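Local structure of nodulation fucosyltransferase NodZ (Bradyrhizobium sp., 2HHC) at residues L78-N90 and E119-C131. The protein is a nodulation protein of the NodZ family, a glycosyltransferase of the GT-B clan. Residues are numbered along the deposited sequence; the frame is centred on the assembly and turned at random.
Sequences LSFPGPFFPRWWN and EDSEANTIVCDAC. With PO4 (phosphate ion), chain B.
Val127 lays its side chain against the indole of Trp89. Its CB sits over the five-membered ring. From there CG1 is anti to the backbone N (chi1 -177°), which carries it out over the six-membered ring. Val127 CG1 lies 3.6 Å from the centroid of the six-membered ring of Trp89 and nearly on the ring normal, a CH-pi contact. Val127 CG2, the other branch, leans over CG and CD2 of the same indole and is 4.2 Å from Phe84 CD1. Trp88 CE3 lies against the opposite face, toward its rim, so Trp89 is held between the two residues. The benzo edge of Trp89 meets Asp129, with CZ2 at 3.4 Å from OD2. That carboxylate is paired with Arg10 and Arg12, while the indole NE1 bonds to Glu107 of helix 101-116.

The backbones run parallel here. Phe85 N donates to Thr125 O, and Val127 N donates to Phe85 O at 2.7 Å. Phe85 packs its CB on Ala123 CB and Ile126 CD1.

Thr125 and Asn124 hold the loop before strand 84-85. Thr125 OG1 lies beside its backbone N (chi1 -64°) and donates to Pro81 O at 2.7 Å. Thr125 CB rests 3.7 Å from Phe84 CD1, the two side chains pointing the same way. Asn124 ND2 gives a fairly straight bond to Gly82 O (2.9 Å, 165°), approaching from above the carbonyl plane. The backbone N of Asn124 bonds to Pro83 O.

Strand 125-128 also pairs with strand 6-10, whereas strand 84-85 is the outermost strand on this side of the sheet. With helix 101-116 between them, the two strands form a beta-alpha-beta unit in a Rossmann-like domain, as expected of a GT-B fold.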
ATOM      1  N   LEU A  78     -19.466 -17.235   4.509  1.00 33.05           N
ATOM      2  CA  LEU A  78     -18.895 -18.388   3.838  1.00 33.06           C
ATOM      3  C   LEU A  78     -17.917 -19.114   4.746  1.00 33.22           C
ATOM      4  O   LEU A  78     -17.235 -18.468   5.563  1.00 36.32           O
ATOM      5  CB  LEU A  78     -18.145 -17.929   2.563  1.00 33.66           C
ATOM      6  CG  LEU A  78     -19.107 -17.295   1.545  1.00 35.04           C
ATOM      7  CD1 LEU A  78     -18.343 -16.628   0.418  1.00 37.89           C
ATOM      8  CD2 LEU A  78     -20.098 -18.317   0.990  1.00 36.04           C
ATOM      9  N   SER A  79     -17.879 -20.434   4.629  1.00 32.60           N
ATOM     10  CA  SER A  79     -16.955 -21.294   5.311  1.00 34.17           C
ATOM     11  C   SER A  79     -15.920 -21.766   4.309  1.00 34.33           C
ATOM     12  O   SER A  79     -16.147 -22.728   3.546  1.00 35.89           O
ATOM     13  CB  SER A  79     -17.668 -22.506   5.894  1.00 35.13           C
ATOM     14  OG  SER A  79     -18.489 -22.130   6.987  1.00 39.27           O
ATOM     15  N   PHE A  80     -14.747 -21.141   4.307  1.00 34.67           N
ATOM     16  CA  PHE A  80     -13.731 -21.491   3.329  1.00 34.20           C
ATOM     17  C   PHE A  80     -13.138 -22.840   3.720  1.00 34.48           C
ATOM     18  O   PHE A  80     -12.827 -23.040   4.864  1.00 36.84           O
ATOM     19  CB  PHE A  80     -12.676 -20.351   3.179  1.00 35.99           C
ATOM     20  CG  PHE A  80     -13.291 -19.066   2.631  1.00 33.61           C
ATOM     21  CD1 PHE A  80     -13.829 -19.015   1.377  1.00 35.79           C
ATOM     22  CD2 PHE A  80     -13.386 -17.906   3.439  1.00 37.34           C
ATOM     23  CE1 PHE A  80     -14.479 -17.861   0.880  1.00 37.09           C
ATOM     24  CE2 PHE A  80     -14.038 -16.773   2.929  1.00 35.28           C
ATOM     25  CZ  PHE A  80     -14.552 -16.757   1.674  1.00 36.15           C
ATOM     26  N   PRO A  81     -13.026 -23.791   2.763  1.00 32.02           N
ATOM     27  CA  PRO A  81     -12.712 -25.163   3.038  1.00 32.15           C
ATOM     28  C   PRO A  81     -11.266 -25.489   3.402  1.00 32.26           C
ATOM     29  O   PRO A  81     -10.338 -25.000   2.769  1.00 31.00           O
ATOM     30  CB  PRO A  81     -13.111 -25.854   1.735  1.00 32.48           C
ATOM     31  CG  PRO A  81     -12.877 -24.908   0.735  1.00 33.10           C
ATOM     32  CD  PRO A  81     -13.298 -23.600   1.327  1.00 32.42           C
ATOM     33  N   GLY A  82     -11.107 -26.394   4.359  1.00 31.17           N
ATOM     34  CA  GLY A  82      -9.831 -26.964   4.639  1.00 31.10           C
ATOM     35  C   GLY A  82      -9.570 -28.122   3.701  1.00 31.41           C
ATOM     36  O   GLY A  82     -10.459 -28.531   2.931  1.00 30.24           O
ATOM     37  N   PRO A  83      -8.387 -28.721   3.820  1.00 31.18           N
ATOM     38  CA  PRO A  83      -7.342 -28.285   4.734  1.00 31.46           C
ATOM     39  C   PRO A  83      -6.760 -26.952   4.355  1.00 30.81           C
ATOM     40  O   PRO A  83      -6.882 -26.511   3.179  1.00 30.74           O
ATOM     41  CB  PRO A  83      -6.267 -29.364   4.637  1.00 32.01           C
ATOM     42  CG  PRO A  83      -6.773 -30.403   3.758  1.00 33.21           C
ATOM     43  CD  PRO A  83      -8.047 -29.956   3.087  1.00 31.83           C
ATOM     44  N   PHE A  84      -6.055 -26.353   5.315  1.00 30.31           N
ATOM     45  CA  PHE A  84      -5.475 -25.029   5.161  1.00 30.46           C
ATOM     46  C   PHE A  84      -3.947 -25.063   5.064  1.00 30.30           C
ATOM     47  O   PHE A  84      -3.279 -25.953   5.545  1.00 29.25           O
ATOM     48  CB  PHE A  84      -5.902 -24.142   6.351  1.00 31.12           C
ATOM     49  CG  PHE A  84      -7.409 -24.050   6.519  1.00 28.35           C
ATOM     50  CD1 PHE A  84      -8.173 -23.169   5.762  1.00 29.20           C
ATOM     51  CD2 PHE A  84      -8.068 -24.928   7.338  1.00 29.63           C
ATOM     52  CE1 PHE A  84      -9.539 -23.176   5.871  1.00 30.26           C
ATOM     53  CE2 PHE A  84      -9.447 -24.919   7.422  1.00 30.45           C
ATOM     54  CZ  PHE A  84     -10.163 -24.073   6.724  1.00 31.99           C
ATOM     55  N   PHE A  85      -3.407 -24.036   4.428  1.00 31.19           N
ATOM     56  CA  PHE A  85      -1.982 -23.727   4.436  1.00 30.39           C
ATOM     57  C   PHE A  85      -1.889 -22.212   4.686  1.00 31.02           C
ATOM     58  O   PHE A  85      -2.633 -21.437   4.092  1.00 30.86           O
ATOM     59  CB  PHE A  85      -1.354 -24.034   3.072  1.00 32.00           C
ATOM     60  CG  PHE A  85       0.136 -23.833   3.036  1.00 30.17           C
ATOM     61  CD1 PHE A  85       0.676 -22.567   2.834  1.00 31.25           C
ATOM     62  CD2 PHE A  85       0.986 -24.868   3.263  1.00 33.71           C
ATOM     63  CE1 PHE A  85       2.059 -22.378   2.857  1.00 31.73           C
ATOM     64  CE2 PHE A  85       2.359 -24.676   3.254  1.00 33.60           C
ATOM     65  CZ  PHE A  85       2.878 -23.440   3.040  1.00 32.68           C
ATOM     66  N   PRO A  86      -0.949 -21.737   5.503  1.00 29.47           N
ATOM     67  CA  PRO A  86       0.019 -22.524   6.288  1.00 30.73           C
ATOM     68  C   PRO A  86      -0.645 -23.471   7.301  1.00 31.14           C
ATOM     69  O   PRO A  86      -1.825 -23.341   7.627  1.00 30.96           O
ATOM     70  CB  PRO A  86       0.815 -21.430   6.996  1.00 30.33           C
ATOM     71  CG  PRO A  86       0.723 -20.251   6.108  1.00 31.45           C
ATOM     72  CD  PRO A  86      -0.705 -20.294   5.639  1.00 31.43           C
ATOM     73  N   ARG A  87       0.114 -24.446   7.763  1.00 30.59           N
ATOM     74  CA  ARG A  87      -0.459 -25.543   8.566  1.00 32.40           C
ATOM     75  C   ARG A  87      -1.055 -25.062   9.882  1.00 31.20           C
ATOM     76  O   ARG A  87      -1.972 -25.682  10.412  1.00 30.96           O
ATOM     77  CB  ARG A  87       0.582 -26.643   8.799  1.00 34.36           C
ATOM     78  CG  ARG A  87       0.963 -27.274   7.485  1.00 39.87           C
ATOM     79  CD  ARG A  87       1.851 -28.520   7.550  1.00 41.82           C
ATOM     80  NE  ARG A  87       2.916 -28.431   6.532  1.00 50.30           N
ATOM     81  CZ  ARG A  87       2.727 -28.211   5.216  1.00 51.45           C
ATOM     82  NH1 ARG A  87       1.504 -28.069   4.686  1.00 53.02           N
ATOM     83  NH2 ARG A  87       3.775 -28.130   4.398  1.00 51.50           N
ATOM     84  N   TRP A  88      -0.541 -23.948  10.387  1.00 30.02           N
ATOM     85  CA  TRP A  88      -1.094 -23.346  11.628  1.00 30.22           C
ATOM     86  C   TRP A  88      -2.595 -23.166  11.592  1.00 30.26           C
ATOM     87  O   TRP A  88      -3.246 -23.334  12.590  1.00 30.16           O
ATOM     88  CB  TRP A  88      -0.439 -21.990  11.841  1.00 29.67           C
ATOM     89  CG  TRP A  88      -0.765 -21.276  13.126  1.00 29.52           C
ATOM     90  CD1 TRP A  88      -0.065 -21.341  14.280  1.00 29.51           C
ATOM     91  CD2 TRP A  88      -1.797 -20.297  13.322  1.00 29.18           C
ATOM     92  NE1 TRP A  88      -0.613 -20.465  15.216  1.00 31.78           N
ATOM     93  CE2 TRP A  88      -1.698 -19.862  14.675  1.00 28.98           C
ATOM     94  CE3 TRP A  88      -2.824 -19.790  12.528  1.00 30.65           C
ATOM     95  CZ2 TRP A  88      -2.540 -18.869  15.213  1.00 28.40           C
ATOM     96  CZ3 TRP A  88      -3.713 -18.848  13.114  1.00 30.05           C
ATOM     97  CH2 TRP A  88      -3.540 -18.399  14.422  1.00 30.04           C
ATOM     98  N   TRP A  89      -3.141 -22.890  10.420  1.00 30.24           N
ATOM     99  CA  TRP A  89      -4.548 -22.614  10.230  1.00 29.99           C
ATOM    100  C   TRP A  89      -5.416 -23.846  10.353  1.00 28.75           C
ATOM    101  O   TRP A  89      -6.648 -23.721  10.343  1.00 29.65           O
ATOM    102  CB  TRP A  89      -4.792 -21.883   8.888  1.00 29.50           C
ATOM    103  CG  TRP A  89      -4.226 -20.474   8.996  1.00 28.91           C
ATOM    104  CD1 TRP A  89      -2.945 -20.062   8.770  1.00 29.22           C
ATOM    105  CD2 TRP A  89      -4.943 -19.323   9.470  1.00 30.29           C
ATOM    106  NE1 TRP A  89      -2.826 -18.730   9.056  1.00 30.12           N
ATOM    107  CE2 TRP A  89      -4.029 -18.249   9.489  1.00 31.69           C
ATOM    108  CE3 TRP A  89      -6.256 -19.095   9.852  1.00 31.48           C
ATOM    109  CZ2 TRP A  89      -4.390 -16.965   9.910  1.00 30.41           C
ATOM    110  CZ3 TRP A  89      -6.616 -17.821  10.244  1.00 31.58           C
ATOM    111  CH2 TRP A  89      -5.691 -16.766  10.269  1.00 30.72           C
ATOM    112  N   ASN A  90      -4.804 -25.022  10.464  1.00 29.87           N
ATOM    113  CA  ASN A  90      -5.581 -26.242  10.757  1.00 29.13           C
ATOM    114  C   ASN A  90      -5.796 -26.484  12.266  1.00 29.75           C
ATOM    115  O   ASN A  90      -6.528 -27.410  12.630  1.00 30.13           O
ATOM    116  CB  ASN A  90      -4.873 -27.454  10.161  1.00 30.26           C
ATOM    117  CG  ASN A  90      -4.822 -27.408   8.657  1.00 29.79           C
ATOM    118  OD1 ASN A  90      -5.844 -27.360   8.000  1.00 31.28           O
ATOM    119  ND2 ASN A  90      -3.650 -27.408   8.125  1.00 35.92           N
ATOM    120  N   GLU A 119       4.933 -27.235  -7.512  1.00 39.66           N
ATOM    121  CA  GLU A 119       3.642 -27.879  -7.336  1.00 38.74           C
ATOM    122  C   GLU A 119       2.721 -27.011  -6.479  1.00 37.21           C
ATOM    123  O   GLU A 119       3.145 -26.406  -5.495  1.00 36.39           O
ATOM    124  CB  GLU A 119       3.815 -29.252  -6.685  1.00 38.82           C
ATOM    125  N   ASP A 120       1.458 -26.936  -6.886  1.00 35.81           N
ATOM    126  CA  ASP A 120       0.402 -26.326  -6.090  1.00 35.38           C
ATOM    127  C   ASP A 120       0.260 -27.032  -4.752  1.00 34.22           C
ATOM    128  O   ASP A 120       0.439 -28.247  -4.647  1.00 34.43           O
ATOM    129  CB  ASP A 120      -0.895 -26.459  -6.899  1.00 35.66           C
ATOM    130  CG  ASP A 120      -2.101 -25.769  -6.269  1.00 35.74           C
ATOM    131  OD1 ASP A 120      -2.014 -24.845  -5.462  1.00 31.60           O
ATOM    132  OD2 ASP A 120      -3.188 -26.178  -6.721  1.00 40.27           O
ATOM    133  N   SER A 121      -0.063 -26.265  -3.716  1.00 32.51           N
ATOM    134  CA  SER A 121      -0.405 -26.858  -2.449  1.00 32.98           C
ATOM    135  C   SER A 121      -1.645 -27.751  -2.587  1.00 33.07           C
ATOM    136  O   SER A 121      -2.584 -27.411  -3.291  1.00 33.29           O
ATOM    137  CB  SER A 121      -0.677 -25.782  -1.382  1.00 33.57           C
ATOM    138  OG  SER A 121      -1.069 -26.372  -0.176  1.00 33.83           O
ATOM    139  N   GLU A 122      -1.676 -28.855  -1.853  1.00 32.15           N
ATOM    140  CA  GLU A 122      -2.908 -29.640  -1.730  1.00 33.27           C
ATOM    141  C   GLU A 122      -3.984 -28.971  -0.859  1.00 32.16           C
ATOM    142  O   GLU A 122      -5.128 -29.379  -0.903  1.00 32.38           O
ATOM    143  CB  GLU A 122      -2.608 -31.066  -1.235  0.50 33.67           C
ATOM    144  CG  GLU A 122      -1.838 -31.892  -2.251  0.50 35.29           C
ATOM    145  CD  GLU A 122      -2.513 -31.881  -3.610  0.50 38.53           C
ATOM    146  OE1 GLU A 122      -3.623 -32.438  -3.707  0.50 39.95           O
ATOM    147  OE2 GLU A 122      -1.955 -31.289  -4.563  0.50 41.35           O
ATOM    148  N   ALA A 123      -3.638 -27.980  -0.033  1.00 32.49           N
ATOM    149  CA  ALA A 123      -4.626 -27.277   0.750  1.00 31.45           C
ATOM    150  C   ALA A 123      -5.692 -26.639  -0.108  1.00 30.75           C
ATOM    151  O   ALA A 123      -5.401 -26.104  -1.182  1.00 31.94           O
ATOM    152  CB  ALA A 123      -3.955 -26.219   1.623  1.00 32.12           C
ATOM    153  N   ASN A 124      -6.935 -26.709   0.346  1.00 29.37           N
ATOM    154  CA  ASN A 124      -8.033 -26.127  -0.392  1.00 29.60           C
ATOM    155  C   ASN A 124      -8.143 -24.615  -0.215  1.00 29.32           C
ATOM    156  O   ASN A 124      -8.696 -23.934  -1.082  1.00 29.98           O
ATOM    157  CB  ASN A 124      -9.361 -26.816  -0.062  1.00 28.60           C
ATOM    158  CG  ASN A 124      -9.408 -28.205  -0.602  1.00 29.22           C
ATOM    159  OD1 ASN A 124      -8.964 -28.437  -1.718  1.00 29.26           O
ATOM    160  ND2 ASN A 124      -9.923 -29.139   0.171  1.00 32.99           N
ATOM    161  N   THR A 125      -7.650 -24.102   0.912  1.00 29.18           N
ATOM    162  CA  THR A 125      -7.611 -22.653   1.194  1.00 29.12           C
ATOM    163  C   THR A 125      -6.230 -22.268   1.676  1.00 29.95           C
ATOM    164  O   THR A 125      -5.735 -22.835   2.664  1.00 29.51           O
ATOM    165  CB  THR A 125      -8.689 -22.277   2.231  1.00 29.88           C
ATOM    166  OG1 THR A 125      -9.990 -22.534   1.695  1.00 31.10           O
ATOM    167  CG2 THR A 125      -8.636 -20.778   2.610  1.00 30.07           C
ATOM    168  N   ILE A 126      -5.602 -21.312   0.981  1.00 29.63           N
ATOM    169  CA  ILE A 126      -4.335 -20.696   1.413  1.00 29.05           C
ATOM    170  C   ILE A 126      -4.709 -19.460   2.200  1.00 30.42           C
ATOM    171  O   ILE A 126      -5.372 -18.569   1.650  1.00 31.49           O
ATOM    172  CB  ILE A 126      -3.472 -20.299   0.214  1.00 29.96           C
ATOM    173  CG1 ILE A 126      -3.323 -21.463  -0.794  1.00 31.72           C
ATOM    174  CG2 ILE A 126      -2.124 -19.766   0.665  1.00 30.81           C
ATOM    175  CD1 ILE A 126      -2.845 -22.725  -0.295  1.00 30.95           C
ATOM    176  N   VAL A 127      -4.250 -19.343   3.438  1.00 30.29           N
ATOM    177  CA  VAL A 127      -4.573 -18.150   4.229  1.00 29.82           C
ATOM    178  C   VAL A 127      -3.317 -17.310   4.302  1.00 30.18           C
ATOM    179  O   VAL A 127      -2.301 -17.727   4.887  1.00 31.52           O
ATOM    180  CB  VAL A 127      -5.052 -18.485   5.669  1.00 31.29           C
ATOM    181  CG1 VAL A 127      -5.448 -17.153   6.394  1.00 31.96           C
ATOM    182  CG2 VAL A 127      -6.164 -19.482   5.623  1.00 31.28           C
ATOM    183  N   CYS A 128      -3.345 -16.128   3.687  1.00 31.17           N
ATOM    184  CA  CYS A 128      -2.249 -15.201   3.697  1.00 30.06           C
ATOM    185  C   CYS A 128      -2.471 -14.128   4.757  1.00 30.45           C
ATOM    186  O   CYS A 128      -3.318 -13.282   4.570  1.00 32.88           O
ATOM    187  CB  CYS A 128      -2.075 -14.517   2.324  1.00 31.14           C
ATOM    188  SG  CYS A 128      -1.739 -15.646   0.955  1.00 32.23           S
ATOM    189  N   ASP A 129      -1.754 -14.223   5.869  1.00 30.24           N
ATOM    190  CA  ASP A 129      -1.966 -13.327   7.006  1.00 29.58           C
ATOM    191  C   ASP A 129      -0.603 -12.896   7.605  1.00 30.54           C
ATOM    192  O   ASP A 129      -0.316 -12.995   8.790  1.00 29.72           O
ATOM    193  CB  ASP A 129      -2.897 -13.996   8.046  1.00 30.92           C
ATOM    194  CG  ASP A 129      -3.537 -13.046   8.987  1.00 32.16           C
ATOM    195  OD1 ASP A 129      -3.300 -11.791   9.002  1.00 31.74           O
ATOM    196  OD2 ASP A 129      -4.378 -13.568   9.781  1.00 33.66           O
ATOM    197  N   ALA A 130       0.235 -12.410   6.697  1.00 31.24           N
ATOM    198  CA  ALA A 130       1.544 -11.891   6.948  1.00 29.64           C
ATOM    199  C   ALA A 130       1.881 -10.887   5.847  1.00 29.88           C
ATOM    200  O   ALA A 130       1.163 -10.768   4.856  1.00 31.05           O
ATOM    201  CB  ALA A 130       2.567 -12.988   6.960  1.00 31.58           C
ATOM    202  N   CYS A 131       3.001 -10.214   5.987  1.00 30.67           N
ATOM    203  CA  CYS A 131       3.438  -9.259   4.992  1.00 30.29           C
ATOM    204  C   CYS A 131       3.970  -9.998   3.778  1.00 30.42           C
ATOM    205  O   CYS A 131       4.893 -10.797   3.903  1.00 32.24           O
ATOM    206  CB  CYS A 131       4.519  -8.380   5.546  1.00 31.14           C
ATOM    207  SG  CYS A 131       5.029  -7.081   4.415  1.00 31.73           S
TER
HETATM  208  P   PO4 B1001       3.283 -23.571  11.018  0.70 41.73           P
HETATM  209  O1  PO4 B1001       4.578 -22.874  11.453  0.70 44.43           O
HETATM  210  O2  PO4 B1001       2.428 -22.765   9.967  0.70 27.00           O
HETATM  211  O3  PO4 B1001       3.686 -24.920  10.470  0.70 44.74           O
HETATM  212  O4  PO4 B1001       2.493 -23.838  12.285  0.70 43.57           O